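Side-chain contacts in aminoglycoside phosphotransferase (Streptomyces rimosus, PDB 6FUC), which probably transfers a phosphate from ATP to the 3''-hydroxyl of streptomycin, a kinase-like reaction that confers resistance to this aminoglycoside antibiotic: residues 52-57 against 74-79; 105-110 against 237-242; 5-10 against 44-49. All coordinates share one frame; numbering follows the deposited sequence. Where two conformers were deposited one is given.

Interaction 1 of 3, residues 52-57 against 74-79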
loop_
_atom_site.group_PDB
_atom_site.type_symbol
_atom_site.label_atom_id
_atom_site.label_comp_id
_atom_site.label_asym_id
_atom_site.label_seq_id
_atom_site.Cartn_x
_atom_site.Cartn_y
_atom_site.Cartn_z
ATOM N N ALA A 52 12.793 -6.862 -4.858
ATOM C CA ALA A 52 11.510 -6.254 -4.411
ATOM C C ALA A 52 11.221 -4.986 -5.209
ATOM O O ALA A 52 10.074 -4.715 -5.556
ATOM C CB ALA A 52 11.563 -5.915 -2.936
ATOM N N LEU A 53 12.277 -4.204 -5.545
ATOM C CA LEU A 53 12.009 -2.959 -6.317
ATOM C C LEU A 53 11.654 -3.336 -7.797
ATOM O O LEU A 53 10.821 -2.681 -8.384
ATOM C CB LEU A 53 13.172 -2.029 -6.210
ATOM C CG LEU A 53 12.873 -0.614 -6.665
ATOM C CD1 LEU A 53 11.852 0.095 -5.794
ATOM C CD2 LEU A 53 14.161 0.189 -6.842
ATOM N N GLU A 54 12.344 -4.335 -8.351
ATOM C CA GLU A 54 11.995 -4.784 -9.687
ATOM C C GLU A 54 10.537 -5.266 -9.726
ATOM O O GLU A 54 9.822 -5.031 -10.699
ATOM C CB GLU A 54 12.913 -5.878 -10.159
ATOM C CG GLU A 54 12.870 -6.090 -11.648
ATOM C CD GLU A 54 13.926 -7.067 -12.100
ATOM O OE1 GLU A 54 15.047 -7.156 -11.501
ATOM O OE2 GLU A 54 13.679 -7.762 -13.097
ATOM N N ALA A 55 10.152 -5.973 -8.674
ATOM C CA ALA A 55 8.744 -6.401 -8.501
ATOM C C ALA A 55 7.756 -5.231 -8.533
ATOM O O ALA A 55 6.696 -5.317 -9.162
ATOM C CB ALA A 55 8.587 -7.223 -7.199
ATOM N N GLU A 56 8.130 -4.146 -7.857
ATOM C CA GLU A 56 7.322 -2.943 -7.878
ATOM C C GLU A 56 7.282 -2.332 -9.273
ATOM O O GLU A 56 6.212 -1.934 -9.742
ATOM C CB GLU A 56 7.841 -1.949 -6.824
ATOM C CG GLU A 56 7.042 -0.674 -6.824
ATOM C CD GLU A 56 7.321 0.241 -5.636
ATOM O OE1 GLU A 56 7.864 -0.260 -4.616
ATOM O OE2 GLU A 56 6.903 1.417 -5.724
ATOM N N ARG A 57 8.438 -2.220 -9.929
ATOM C CA ARG A 57 8.495 -1.721 -11.283
ATOM C C ARG A 57 7.491 -2.433 -12.153
ATOM O O ARG A 57 6.747 -1.838 -12.923
ATOM C CB ARG A 57 9.932 -1.885 -11.822
ATOM C CG ARG A 57 10.069 -1.433 -13.251
ATOM C CD ARG A 57 11.307 -1.970 -13.934
ATOM N NE ARG A 57 11.136 -3.402 -14.146
ATOM C CZ ARG A 57 12.027 -4.171 -14.665
ATOM N NH1 ARG A 57 13.259 -3.699 -14.808
ATOM N NH2 ARG A 57 11.729 -5.459 -14.874
ATOM N N LEU A 74 9.206 5.778 -15.450
ATOM C CA LEU A 74 9.995 6.658 -16.315
ATOM C C LEU A 74 11.382 6.101 -16.546
ATOM O O LEU A 74 11.956 6.378 -17.599
ATOM C CB LEU A 74 10.059 8.057 -15.684
ATOM C CG LEU A 74 8.680 8.745 -15.534
ATOM C CD1 LEU A 74 8.805 10.069 -14.852
ATOM C CD2 LEU A 74 7.985 8.892 -16.867
ATOM N N ASP A 75 11.973 5.418 -15.568
ATOM C CA ASP A 75 13.293 4.806 -15.787
ATOM C C ASP A 75 13.514 3.747 -14.700
ATOM O O ASP A 75 12.866 3.749 -13.657
ATOM C CB ASP A 75 14.415 5.824 -15.839
ATOM C CG ASP A 75 15.630 5.381 -16.686
ATOM O OD1 ASP A 75 15.618 4.250 -17.232
ATOM O OD2 ASP A 75 16.593 6.192 -16.743
ATOM N N TRP A 76 14.502 2.905 -14.975
ATOM C CA TRP A 76 14.956 1.841 -14.098
ATOM C C TRP A 76 16.472 1.793 -14.194
ATOM O O TRP A 76 16.969 1.691 -15.322
ATOM C CB TRP A 76 14.338 0.486 -14.560
ATOM C CG TRP A 76 14.974 -0.698 -13.892
ATOM C CD1 TRP A 76 15.798 -1.620 -14.449
ATOM C CD2 TRP A 76 14.761 -1.115 -12.534
ATOM N NE1 TRP A 76 16.148 -2.565 -13.521
ATOM C CE2 TRP A 76 15.546 -2.256 -12.332
ATOM C CE3 TRP A 76 13.979 -0.637 -11.450
ATOM C CZ2 TRP A 76 15.522 -2.957 -11.128
ATOM C CZ3 TRP A 76 14.002 -1.315 -10.281
ATOM C CH2 TRP A 76 14.766 -2.439 -10.126
ATOM N N ARG A 77 17.150 1.959 -13.082
ATOM C CA ARG A 77 18.596 2.165 -13.073
ATOM C C ARG A 77 19.205 1.244 -12.042
ATOM O O ARG A 77 18.671 1.133 -10.923
ATOM C CB ARG A 77 18.896 3.627 -12.750
ATOM C CG ARG A 77 18.346 4.575 -13.790
ATOM C CD ARG A 77 18.749 6.008 -13.541
ATOM N NE ARG A 77 18.110 6.869 -14.513
ATOM C CZ ARG A 77 18.138 8.178 -14.499
ATOM N NH1 ARG A 77 18.856 8.828 -13.585
ATOM N NH2 ARG A 77 17.476 8.843 -15.384
ATOM N N VAL A 78 20.323 0.604 -12.403
ATOM C CA VAL A 78 20.929 -0.354 -11.514
ATOM C C VAL A 78 22.425 -0.129 -11.473
ATOM O O VAL A 78 23.063 0.301 -12.438
ATOM C CB VAL A 78 20.674 -1.811 -11.935
ATOM C CG1 VAL A 78 19.207 -2.062 -11.927
ATOM C CG2 VAL A 78 21.246 -2.171 -13.298
ATOM N N GLY A 79 23.040 -0.383 -10.317
ATOM C CA GLY A 79 24.484 -0.438 -10.207
ATOM C C GLY A 79 24.882 -1.302 -9.041
ATOM O O GLY A 79 24.061 -1.955 -8.448
#

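Interaction 2 of 3, residues 105-110 against 237-242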
loop_
_atom_site.group_PDB
_atom_site.type_symbol
_atom_site.label_atom_id
_atom_site.label_comp_id
_atom_site.label_asym_id
_atom_site.label_seq_id
_atom_site.Cartn_x
_atom_site.Cartn_y
_atom_site.Cartn_z
ATOM N N ALA A 105 -16.137 13.766 1.090
ATOM C CA ALA A 105 -16.446 14.021 -0.312
ATOM C C ALA A 105 -15.866 12.941 -1.256
ATOM O O ALA A 105 -16.403 12.722 -2.317
ATOM C CB ALA A 105 -15.895 15.394 -0.775
ATOM N N ALA A 106 -14.736 12.397 -0.902
ATOM C CA ALA A 106 -14.044 11.395 -1.704
ATOM C C ALA A 106 -14.475 9.965 -1.378
ATOM O O ALA A 106 -14.008 9.028 -2.026
ATOM C CB ALA A 106 -12.560 11.515 -1.474
ATOM N N TRP A 107 -15.358 9.764 -0.390
ATOM C CA TRP A 107 -15.576 8.423 0.152
ATOM C C TRP A 107 -16.219 7.474 -0.869
ATOM O O TRP A 107 -15.711 6.370 -1.158
ATOM C CB TRP A 107 -16.369 8.524 1.417
ATOM C CG TRP A 107 -16.410 7.290 2.321
ATOM C CD1 TRP A 107 -17.529 6.676 2.774
ATOM C CD2 TRP A 107 -15.316 6.638 2.928
ATOM N NE1 TRP A 107 -17.196 5.673 3.628
ATOM C CE2 TRP A 107 -15.845 5.603 3.745
ATOM C CE3 TRP A 107 -13.949 6.783 2.851
ATOM C CZ2 TRP A 107 -15.059 4.753 4.479
ATOM C CZ3 TRP A 107 -13.132 5.913 3.599
ATOM C CH2 TRP A 107 -13.714 4.899 4.405
ATOM N N GLU A 108 -17.306 7.912 -1.475
ATOM C CA GLU A 108 -17.916 7.100 -2.570
ATOM C C GLU A 108 -17.013 7.009 -3.815
ATOM O O GLU A 108 -16.876 5.925 -4.403
ATOM C CB GLU A 108 -19.357 7.520 -2.932
ATOM C CG GLU A 108 -20.317 7.263 -1.816
ATOM C CD GLU A 108 -21.714 7.757 -2.118
ATOM O OE1 GLU A 108 -21.915 8.572 -3.035
ATOM O OE2 GLU A 108 -22.609 7.254 -1.412
ATOM N N PRO A 109 -16.327 8.113 -4.183
ATOM C CA PRO A 109 -15.357 8.002 -5.272
ATOM C C PRO A 109 -14.248 6.952 -4.992
ATOM O O PRO A 109 -13.853 6.225 -5.923
ATOM C CB PRO A 109 -14.790 9.403 -5.393
ATOM C CG PRO A 109 -15.959 10.255 -5.068
ATOM C CD PRO A 109 -16.713 9.510 -3.988
ATOM N N ILE A 110 -13.802 6.857 -3.752
ATOM C CA ILE A 110 -12.816 5.866 -3.393
ATOM C C ILE A 110 -13.416 4.476 -3.536
ATOM O O ILE A 110 -12.789 3.550 -4.106
ATOM C CB ILE A 110 -12.234 6.138 -1.980
ATOM C CG1 ILE A 110 -11.373 7.372 -1.951
ATOM C CG2 ILE A 110 -11.454 4.909 -1.527
ATOM C CD1 ILE A 110 -11.069 7.885 -0.584
ATOM N N GLU A 237 -18.515 10.668 16.096
ATOM C CA GLU A 237 -18.947 9.317 16.415
ATOM C C GLU A 237 -20.119 8.859 15.529
ATOM O O GLU A 237 -20.180 7.698 15.155
ATOM C CB GLU A 237 -19.392 9.244 17.909
ATOM N N ARG A 238 -21.050 9.756 15.189
ATOM C CA ARG A 238 -22.163 9.344 14.323
ATOM C C ARG A 238 -21.679 8.845 12.948
ATOM O O ARG A 238 -22.063 7.816 12.457
ATOM C CB ARG A 238 -23.183 10.448 14.135
ATOM C CG ARG A 238 -23.849 10.916 15.398
ATOM C CD ARG A 238 -24.852 11.977 15.179
ATOM N NE ARG A 238 -26.091 11.511 14.605
ATOM C CZ ARG A 238 -27.171 11.115 15.312
ATOM N NH1 ARG A 238 -27.130 11.031 16.627
ATOM N NH2 ARG A 238 -28.283 10.802 14.685
ATOM N N TRP A 239 -20.742 9.560 12.354
ATOM C CA TRP A 239 -20.151 9.149 11.083
ATOM C C TRP A 239 -19.203 7.984 11.254
ATOM O O TRP A 239 -19.312 7.030 10.451
ATOM C CB TRP A 239 -19.503 10.329 10.371
ATOM C CG TRP A 239 -18.849 9.899 9.100
ATOM C CD1 TRP A 239 -17.570 10.038 8.786
ATOM C CD2 TRP A 239 -19.472 9.312 7.945
ATOM N NE1 TRP A 239 -17.293 9.534 7.570
ATOM C CE2 TRP A 239 -18.452 9.096 6.997
ATOM C CE3 TRP A 239 -20.772 8.875 7.650
ATOM C CZ2 TRP A 239 -18.688 8.468 5.774
ATOM C CZ3 TRP A 239 -21.028 8.348 6.451
ATOM C CH2 TRP A 239 -19.984 8.116 5.511
ATOM N N SER A 240 -18.356 7.982 12.304
ATOM C CA SER A 240 -17.399 6.907 12.415
ATOM C C SER A 240 -18.134 5.567 12.593
ATOM O O SER A 240 -17.652 4.543 12.097
ATOM C CB SER A 240 -16.399 7.226 13.496
ATOM O OG SER A 240 -17.028 6.939 14.678
ATOM N N GLN A 241 -19.342 5.593 13.159
ATOM C CA GLN A 241 -20.154 4.348 13.394
ATOM C C GLN A 241 -20.832 3.858 12.077
ATOM O O GLN A 241 -21.259 2.693 11.981
ATOM C CB GLN A 241 -21.211 4.640 14.467
ATOM C CG GLN A 241 -20.660 4.851 15.883
ATOM C CD GLN A 241 -21.742 4.905 16.989
ATOM N N SER A 242 -20.897 4.724 11.050
ATOM C CA SER A 242 -21.652 4.439 9.789
ATOM C C SER A 242 -20.725 4.371 8.530
ATOM O O SER A 242 -21.189 3.880 7.462
ATOM C CB SER A 242 -22.655 5.620 9.516
ATOM O OG SER A 242 -23.597 5.327 8.500
#

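Interaction 3 of 3, residues 5-10 against 44-49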
loop_
_atom_site.group_PDB
_atom_site.type_symbol
_atom_site.label_atom_id
_atom_site.label_comp_id
_atom_site.label_asym_id
_atom_site.label_seq_id
_atom_site.Cartn_x
_atom_site.Cartn_y
_atom_site.Cartn_z
ATOM N N THR A 5 24.433 8.882 -0.970
ATOM C CA THR A 5 25.312 9.212 -2.062
ATOM C C THR A 5 25.202 8.222 -3.221
ATOM O O THR A 5 25.135 8.684 -4.365
ATOM C CB THR A 5 26.694 9.587 -1.559
ATOM O OG1 THR A 5 26.610 10.740 -0.658
ATOM C CG2 THR A 5 27.630 9.952 -2.738
ATOM N N ALA A 6 25.184 6.917 -2.943
ATOM C CA ALA A 6 25.034 5.947 -4.010
ATOM C C ALA A 6 23.696 6.161 -4.743
ATOM O O ALA A 6 23.648 6.068 -5.984
ATOM C CB ALA A 6 25.110 4.530 -3.472
ATOM N N PHE A 7 22.623 6.461 -4.008
ATOM C CA PHE A 7 21.323 6.607 -4.631
ATOM C C PHE A 7 21.272 7.860 -5.493
ATOM O O PHE A 7 20.805 7.826 -6.633
ATOM C CB PHE A 7 20.273 6.624 -3.562
ATOM C CG PHE A 7 20.082 5.310 -2.817
ATOM C CD1 PHE A 7 20.574 4.102 -3.289
ATOM C CD2 PHE A 7 19.404 5.331 -1.624
ATOM C CE1 PHE A 7 20.328 2.943 -2.590
ATOM C CE2 PHE A 7 19.115 4.174 -0.924
ATOM C CZ PHE A 7 19.638 2.985 -1.417
ATOM N N LEU A 8 21.833 8.941 -4.981
ATOM C CA LEU A 8 21.820 10.162 -5.745
ATOM C C LEU A 8 22.709 9.994 -7.023
ATOM O O LEU A 8 22.406 10.555 -8.074
ATOM C CB LEU A 8 22.273 11.373 -4.908
ATOM C CG LEU A 8 21.167 11.854 -3.921
ATOM C CD1 LEU A 8 21.754 12.764 -2.837
ATOM C CD2 LEU A 8 20.048 12.565 -4.662
ATOM N N THR A 9 23.738 9.164 -6.973
ATOM C CA THR A 9 24.536 8.882 -8.166
ATOM C C THR A 9 23.679 8.262 -9.272
ATOM O O THR A 9 23.755 8.651 -10.417
ATOM C CB THR A 9 25.743 8.037 -7.821
ATOM O OG1 THR A 9 26.552 8.766 -6.868
ATOM C CG2 THR A 9 26.569 7.783 -8.957
ATOM N N LEU A 10 22.870 7.295 -8.892
ATOM C CA LEU A 10 21.960 6.693 -9.841
ATOM C C LEU A 10 21.031 7.738 -10.418
ATOM O O LEU A 10 20.757 7.736 -11.620
ATOM C CB LEU A 10 21.087 5.556 -9.232
ATOM C CG LEU A 10 21.830 4.303 -8.797
ATOM C CD1 LEU A 10 20.939 3.382 -8.032
ATOM C CD2 LEU A 10 22.343 3.601 -10.046
ATOM N N CYS A 44 14.690 4.212 -4.235
ATOM C CA CYS A 44 15.941 3.503 -4.368
ATOM C C CYS A 44 16.138 2.537 -3.246
ATOM O O CYS A 44 15.715 2.819 -2.099
ATOM C CB CYS A 44 17.127 4.461 -4.366
ATOM S SG CYS A 44 17.114 5.697 -5.692
ATOM N N VAL A 45 16.824 1.440 -3.531
ATOM C CA VAL A 45 17.027 0.373 -2.572
ATOM C C VAL A 45 18.435 -0.162 -2.692
ATOM O O VAL A 45 19.085 -0.077 -3.771
ATOM C CB VAL A 45 15.998 -0.799 -2.758
ATOM C CG1 VAL A 45 14.569 -0.282 -2.641
ATOM C CG2 VAL A 45 16.249 -1.590 -4.051
ATOM N N PRO A 46 18.943 -0.731 -1.602
ATOM C CA PRO A 46 20.246 -1.323 -1.707
ATOM C C PRO A 46 20.240 -2.644 -2.461
ATOM O O PRO A 46 19.207 -3.172 -2.819
ATOM C CB PRO A 46 20.687 -1.503 -0.243
ATOM C CG PRO A 46 19.500 -1.331 0.574
ATOM C CD PRO A 46 18.435 -0.675 -0.225
ATOM N N ALA A 47 21.428 -3.170 -2.718
ATOM C CA ALA A 47 21.606 -4.341 -3.573
ATOM C C ALA A 47 20.711 -5.509 -3.164
ATOM O O ALA A 47 20.095 -6.146 -4.016
ATOM C CB ALA A 47 23.086 -4.761 -3.596
ATOM N N ASP A 48 20.569 -5.732 -1.856
ATOM C CA ASP A 48 19.823 -6.892 -1.383
ATOM C C ASP A 48 18.274 -6.779 -1.489
ATOM O O ASP A 48 17.560 -7.760 -1.254
ATOM C CB ASP A 48 20.321 -7.296 0.025
ATOM C CG ASP A 48 19.979 -6.289 1.104
ATOM O OD1 ASP A 48 19.631 -5.134 0.800
ATOM O OD2 ASP A 48 20.120 -6.656 2.316
ATOM N N GLN A 49 17.780 -5.601 -1.893
ATOM C CA GLN A 49 16.344 -5.341 -2.020
ATOM C C GLN A 49 15.928 -5.137 -3.489
ATOM O O GLN A 49 14.820 -4.763 -3.760
ATOM C CB GLN A 49 15.947 -4.093 -1.199
ATOM C CG GLN A 49 15.950 -4.310 0.323
ATOM C CD GLN A 49 15.805 -3.036 1.132
ATOM O OE1 GLN A 49 14.956 -2.168 0.845
ATOM N NE2 GLN A 49 16.611 -2.928 2.180
#

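Interaction 1 of 3, residues 52-57 against 74-79
With CG anti to the backbone N in both residues (chi1 178° in Arg-57, 168° in Trp-76), the arginine chain leaves helix 52-57 toward the strand and the indole leaves strand 74-79 toward the helix. A bend at chi3 then carries the guanidinium over one face of the indole. CZ of Arg-57 stands 4.5 Å from the centroid of the five-membered ring of Trp-76, almost on the ring normal, a cation-pi contact. The two planes are far from stacked, however, at 71°: the guanidinium comes down edge first, and its NH1 lies 3.3 Å from Trp-76 CD1. Behind it Arg-57 CD, 3.8 Å from Trp-76 CD2, rests against the same indole. The six-membered ring extends back along the helix toward its N-terminal end, to Glu-54 and Leu-53. Trp-76 CH2 meets the backbone at Glu-54 N (3.6 Å), while CZ3 of the indole touches Leu-53 CD2 at 3.8 Å in apolar packing.

Within the helix, Glu-54 CG lies against one guanidinium face of Arg-57. The carboxylate oxygen OE2 of Glu-54 is 3.5 Å from Arg-57 NH2, but well out of the guanidinium plane, so the pair is held by charge alone.

The helix runs nearly antiparallel to the strand, and the contact lies in the kinase-like N-terminal lobe. Strand 73-79 is an outermost strand of its antiparallel sheet and pairs with strand 82-88, whose Leu-85 touches both Leu-53 and Arg-57. On the same helix Glu-56 forms a salt bridge with Lys-43 of strand 40-45, an arrangement consistent with the lysine-glutamate pair of protein kinases.

Interaction 2 of 3, residues 105-110 against 237-242
Two tryptophans, Trp-107 of helix 100-117 and Trp-239 of the short helix 237-240, meet through their indoles and make the whole side-chain contact between 105-110 and 237-242. Their backbones stay well apart, with CA of Trp-107 and CA of Trp-239 separated by 11.9 Å, and the long side chains bridge that distance. The tight part is small. The benzo edge of Trp-239 is directed at the pyrrole part of Trp-107, where CZ2 of Trp-239 comes within 3.7 Å of CD1 of Trp-107; CH2 of Trp-239 follows at 3.9 Å from the same CD1. Planes inclined at 74° and ring centroids 5.4 Å apart make this an offset edge-to-face pair. Trp-107 CD1 lies close to the plane of the Trp-239 indole, so the latter presents its rim. In Trp-239, CG is anti to the backbone N (chi1 178°), an extension that brings the far end of the indole to its partner.

Away from the two rings the segments separate quickly. Arg-238 and Gln-241 are on the exposed side of the short helix, and Glu-108 is on the exposed side of the long one; none of them joins the contact. The amide end of Gln-241 and the carboxylate of Glu-237 are not modelled, in keeping with mobility on this outer side.

The buried indole N-H of Trp-107 is satisfied by a hydrogen bond from NE1 to Ala-243 O, at the start of helix 243-251. Trp-233 of helix 219-233 stands edge-to-face with both tryptophans, and Phe-247 of helix 243-251 does so with Trp-107. An aromatic cluster thus joins helix 100-117 to helix 219-233 and to the two helices that follow it, 237-240 and 243-251.

Interaction 3 of 3, residues 5-10 against 44-49
Phe-7 packs on Cys-44 and the two residues after it, setting helix 4-12 against the antiparallel five-stranded sheet of the kinase-like N-terminal lobe. Its side chain can be followed outward from the helix. CB of Phe-7 lies 3.9 Å from Cys-44 SG. At the next atom, CG of Phe-7, the approach tightens to 3.4 Å from Cys-44 CB, whose methylene sits over one face of the ring; CD1 and CD2 of Phe-7, on either side of CG, lie under the same methylene, 3.6 and 3.7 Å from Cys-44 CB. This is a CH-pi contact, 15° off the ring normal. Cys-44 turns its sulfur to lie beside its own backbone N (chi1 -60°), which places SG obliquely to the ring, 4.8 Å from the Phe-7 centroid, in a sulfur-aromatic contact.

Farther out, the ring leaves the cysteine side chain and meets the backbone of Cys-44 and Val-45. CE2 passes Cys-44 O, while CE1 of Phe-7 is 3.5 Å from Val-45 O. The neighbouring strand 31-34 of the same sheet adds contacts of Ala-31 and Phe-33 with Phe-7. Pro-46 closes the far end: its N lies at the ring edge, near the ring plane, and its CD packs 4.0 Å from Phe-7 CZ.

From the N terminus, helix 4-12 comes first, and interaction 3 closes the earliest loop by bringing 44-49 back to it across strands 21-22, 31-34 and 40-45. The chain then enters helix 50-63, and interaction 1 closes a shorter loop when strand 73-79 returns alongside that helix. The two loops follow in series, yet they touch: Arg-77 NH1 probably donates to Leu-10 O, and Leu-53 packs on Val-45. Both set a helix, 4-12 and 50-63, against the same five-stranded sheet. Interaction 2 closes a third, much longer loop, again in series. It ties helix 100-117 to the short helix 237-240, about 36 Å from interaction 1, centre to centre, on the opposite side of the chain's centre.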